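Local coordinates for protein sulfur oxygenase/reductase (Halothiobacillus neapolitanus, PDB 6QPA) that probably acts as an iron-dependent sulfur oxygenase/reductase, oxidising and reducing elemental sulfur within a 24-subunit assembly, at residues Q128-M132 against T133-Q137; L183-K187 against A188-G192. One frame throughout, in Å; residues are numbered along the deposited sequence.

Interaction 1: Q128-M132 against T133-Q137; sequences QIMSM and TDVPQ
Ser131 and Asp134 meet in the tight turn that carries the chain from strand 129-130 through a 3-10 segment into helix 135-144. The carboxylate of Asp134 folds back on the turn: OD2 takes the N-H of Ser131 at 3.0 Å, approached from above the carboxylate plane. CG stands beside its own backbone N (chi1 -58°), which turns the acid back over Ser131 and brings OD2 to that N-H. Asp134 N donates to Ser131 O, 3.0 Å away, and a straighter bond (165°) runs from Val135 N to Met132 O. This turn is the first connection of a beta-alpha-beta unit whose second strand, 153-154, pairs in parallel with 129-130. On the strand side Met130 bends at its sulfur and crosses Val135 at about a right angle, SD lying 3.9 Å from CG2. With an alanine in place of Asp134, the Ser131 N-H would probably lose its acceptor, and Lys151 of a second subunit, salt-bridged to OD1, its charged mate. The hydroxyls of Ser131 and Thr133 both hydrogen-bond to Glu260 OE2 of that second subunit.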
# COMPACT_ATOMS: atom_id res chain seq x y z
N GLN A 128 -42.84 -31.29 -31.51
CA GLN A 128 -43.39 -30.15 -30.77
C GLN A 128 -42.45 -29.74 -29.63
O GLN A 128 -41.81 -30.58 -29.00
CB GLN A 128 -44.78 -30.48 -30.21
CG GLN A 128 -45.84 -30.76 -31.28
CD GLN A 128 -47.21 -31.15 -30.71
OE1 GLN A 128 -47.40 -31.19 -29.49
NE2 GLN A 128 -48.14 -31.50 -31.59
N ILE A 129 -42.39 -28.45 -29.35
CA ILE A 129 -41.54 -28.04 -28.24
C ILE A 129 -42.31 -28.21 -26.93
O ILE A 129 -43.54 -28.21 -26.89
CB ILE A 129 -40.99 -26.61 -28.40
CG1 ILE A 129 -42.10 -25.58 -28.43
CG2 ILE A 129 -40.13 -26.52 -29.68
CD1 ILE A 129 -41.55 -24.16 -28.44
N MET A 130 -41.58 -28.42 -25.85
CA MET A 130 -42.20 -28.67 -24.55
C MET A 130 -41.18 -28.34 -23.47
O MET A 130 -40.06 -27.91 -23.75
CB MET A 130 -42.67 -30.12 -24.41
CG MET A 130 -41.52 -31.13 -24.56
SD MET A 130 -42.03 -32.86 -24.43
CE MET A 130 -42.70 -33.15 -26.06
N SER A 131 -41.59 -28.54 -22.23
CA SER A 131 -40.66 -28.38 -21.13
C SER A 131 -40.58 -29.68 -20.35
O SER A 131 -41.36 -30.62 -20.58
CB SER A 131 -41.07 -27.20 -20.25
OG SER A 131 -42.15 -27.59 -19.43
N MET A 132 -39.61 -29.73 -19.42
CA MET A 132 -39.39 -30.91 -18.59
C MET A 132 -40.65 -31.34 -17.85
O MET A 132 -40.96 -32.54 -17.77
CB MET A 132 -38.27 -30.64 -17.57
CG MET A 132 -36.86 -30.53 -18.12
SD MET A 132 -36.17 -32.11 -18.68
CE MET A 132 -34.41 -31.76 -18.68
N THR A 133 -41.37 -30.39 -17.24
CA THR A 133 -42.55 -30.76 -16.47
C THR A 133 -43.70 -31.23 -17.36
O THR A 133 -44.69 -31.75 -16.84
CB THR A 133 -43.00 -29.60 -15.56
OG1 THR A 133 -43.17 -28.41 -16.33
CG2 THR A 133 -41.97 -29.35 -14.46
N ASP A 134 -43.58 -31.07 -18.69
CA ASP A 134 -44.54 -31.64 -19.62
C ASP A 134 -44.24 -33.09 -19.99
O ASP A 134 -45.11 -33.77 -20.55
CB ASP A 134 -44.59 -30.82 -20.92
CG ASP A 134 -44.94 -29.36 -20.68
OD1 ASP A 134 -45.72 -29.09 -19.75
OD2 ASP A 134 -44.45 -28.49 -21.43
N VAL A 135 -43.03 -33.57 -19.73
CA VAL A 135 -42.61 -34.83 -20.33
C VAL A 135 -43.43 -36.03 -19.83
O VAL A 135 -43.83 -36.87 -20.65
CB VAL A 135 -41.09 -35.01 -20.16
CG1 VAL A 135 -40.65 -36.42 -20.58
CG2 VAL A 135 -40.39 -33.96 -21.01
N PRO A 136 -43.72 -36.18 -18.52
CA PRO A 136 -44.55 -37.33 -18.13
C PRO A 136 -45.90 -37.35 -18.82
O PRO A 136 -46.36 -38.42 -19.23
CB PRO A 136 -44.65 -37.21 -16.60
CG PRO A 136 -43.38 -36.48 -16.21
CD PRO A 136 -43.20 -35.46 -17.34
N GLN A 137 -46.55 -36.20 -18.97
CA GLN A 137 -47.86 -36.21 -19.63
C GLN A 137 -47.74 -36.52 -21.13
O GLN A 137 -48.60 -37.22 -21.70
CB GLN A 137 -48.56 -34.87 -19.42
CG GLN A 137 -49.77 -34.72 -20.29
CD GLN A 137 -50.64 -33.57 -19.86
OE1 GLN A 137 -50.71 -32.55 -20.54
NE2 GLN A 137 -51.35 -33.74 -18.75

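Interaction 2: L183-K187 against A188-G192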
# COMPACT_ATOMS: atom_id res chain seq x y z
N LEU A 183 -30.27 -37.32 -42.80
CA LEU A 183 -30.90 -36.82 -41.58
C LEU A 183 -31.71 -37.90 -40.87
O LEU A 183 -31.74 -37.96 -39.64
CB LEU A 183 -31.78 -35.61 -41.93
CG LEU A 183 -30.98 -34.38 -42.34
CD1 LEU A 183 -31.84 -33.35 -43.07
CD2 LEU A 183 -30.30 -33.76 -41.08
N GLU A 184 -32.37 -38.76 -41.64
CA GLU A 184 -33.09 -39.88 -41.06
C GLU A 184 -32.15 -40.85 -40.36
O GLU A 184 -32.49 -41.42 -39.32
CB GLU A 184 -33.90 -40.59 -42.14
CG GLU A 184 -35.08 -39.76 -42.60
CD GLU A 184 -35.88 -40.43 -43.70
OE1 GLU A 184 -35.35 -41.32 -44.39
OE2 GLU A 184 -37.06 -40.05 -43.88
N TRP A 185 -30.97 -41.09 -40.96
CA TRP A 185 -29.98 -41.93 -40.30
C TRP A 185 -29.56 -41.31 -38.98
O TRP A 185 -29.50 -41.99 -37.95
CB TRP A 185 -28.77 -42.13 -41.22
CG TRP A 185 -27.79 -43.24 -40.83
CD1 TRP A 185 -27.71 -44.48 -41.40
CD2 TRP A 185 -26.73 -43.19 -39.85
NE1 TRP A 185 -26.68 -45.21 -40.83
CE2 TRP A 185 -26.06 -44.44 -39.89
CE3 TRP A 185 -26.28 -42.21 -38.97
CZ2 TRP A 185 -24.97 -44.75 -39.05
CZ3 TRP A 185 -25.17 -42.52 -38.12
CH2 TRP A 185 -24.53 -43.78 -38.19
N MET A 186 -29.28 -40.01 -38.99
CA MET A 186 -28.82 -39.33 -37.79
C MET A 186 -29.87 -39.36 -36.69
O MET A 186 -29.55 -39.63 -35.53
CB MET A 186 -28.43 -37.89 -38.12
CG MET A 186 -27.19 -37.81 -39.00
SD MET A 186 -26.77 -36.16 -39.60
CE MET A 186 -26.46 -35.34 -38.09
N LYS A 187 -31.15 -39.11 -37.04
CA LYS A 187 -32.17 -39.10 -36.00
C LYS A 187 -32.36 -40.48 -35.41
O LYS A 187 -32.68 -40.62 -34.24
CB LYS A 187 -33.50 -38.54 -36.52
CG LYS A 187 -34.55 -38.28 -35.43
CD LYS A 187 -35.44 -37.08 -35.77
CE LYS A 187 -36.55 -36.82 -34.73
NZ LYS A 187 -37.45 -37.98 -34.55
N ALA A 188 -32.14 -41.52 -36.22
CA ALA A 188 -32.26 -42.88 -35.73
C ALA A 188 -31.04 -43.33 -34.92
O ALA A 188 -31.17 -44.20 -34.06
CB ALA A 188 -32.47 -43.84 -36.91
N ASN A 189 -29.86 -42.77 -35.16
CA ASN A 189 -28.63 -43.39 -34.67
C ASN A 189 -27.70 -42.50 -33.85
O ASN A 189 -26.72 -43.01 -33.31
CB ASN A 189 -27.82 -43.97 -35.84
CG ASN A 189 -28.52 -45.16 -36.48
OD1 ASN A 189 -28.83 -46.14 -35.81
ND2 ASN A 189 -28.80 -45.07 -37.77
N VAL A 190 -27.92 -41.19 -33.79
CA VAL A 190 -26.94 -40.28 -33.19
C VAL A 190 -27.52 -39.72 -31.91
O VAL A 190 -28.66 -39.23 -31.92
CB VAL A 190 -26.55 -39.16 -34.16
CG1 VAL A 190 -25.51 -38.24 -33.53
CG2 VAL A 190 -26.02 -39.76 -35.45
N PRO A 191 -26.80 -39.79 -30.78
CA PRO A 191 -27.39 -39.33 -29.51
C PRO A 191 -27.69 -37.84 -29.55
O PRO A 191 -26.94 -37.06 -30.13
CB PRO A 191 -26.32 -39.67 -28.46
CG PRO A 191 -25.10 -40.11 -29.21
CD PRO A 191 -25.51 -40.49 -30.60
N GLY A 192 -28.81 -37.47 -28.93
CA GLY A 192 -29.14 -36.07 -28.76
C GLY A 192 -29.72 -35.39 -29.96
O GLY A 192 -29.88 -34.16 -29.95
O HOH W 1 -31.00 -40.33 -32.22
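Asn189 lies across one face of the Trp185 indole, one helical turn on. Its ND2 hangs 3.4 Å above the ring plane, over the centre of the indole, while its CB makes a CH-pi contact 3.9 Å from the centroid of the six-membered ring. The amide is not stacked flat: its plane is turned 56° from that of the ring. Trp185 swings CG anti to its own backbone N (chi1 -166°), which lays the indole beneath Asn189, and ND2 also makes a weak hydrogen bond to Trp185 O at 3.2 Å. Val190 CG2 comes obliquely to the ring, 3.9 Å from Trp185 CZ3, and packs against Met186 CB as well. Behind these side chains helix 172-189 runs out: Met186 O accepts both Asn189 N and, at 2.8 Å, Val190 N, the first residue to leave helical torsions. A water sits 2.6 Å from both Lys187 O and Val190 O, close enough to donate to either. Farther out, Glu277 takes the indole NE1, helix 276-287 packs on Trp185 through Leu278 and Ile281, and Lys310 of a third subunit hydrogen-bonds to Asn189 OD1. The lysine charge at that oxygen would probably polarise the amide and make the ND2 N-H a stronger partner for the electron-rich indole face.

Within one chain the two contacts do not touch: their centres are 21 Å apart and their nearest atoms about 9 Å. They come together between subunits. Asp134 OD2 of interaction 1 accepts a hydrogen bond from Gly192 N of a second subunit, the residue that closes 188-192 in interaction 2. Glu260 of that subunit, which receives the hydroxyls of interaction 1, is backbone-bonded to Gly192, so a helix start in one chain docks on a helix exit in another. A sulfate, probably from the crystallisation liquor, lies about 3 Å from the Met130 side chain, and one about 5 Å from that of Asn189. Both contacts lie away from the iron bound by His88, His92 and Glu116.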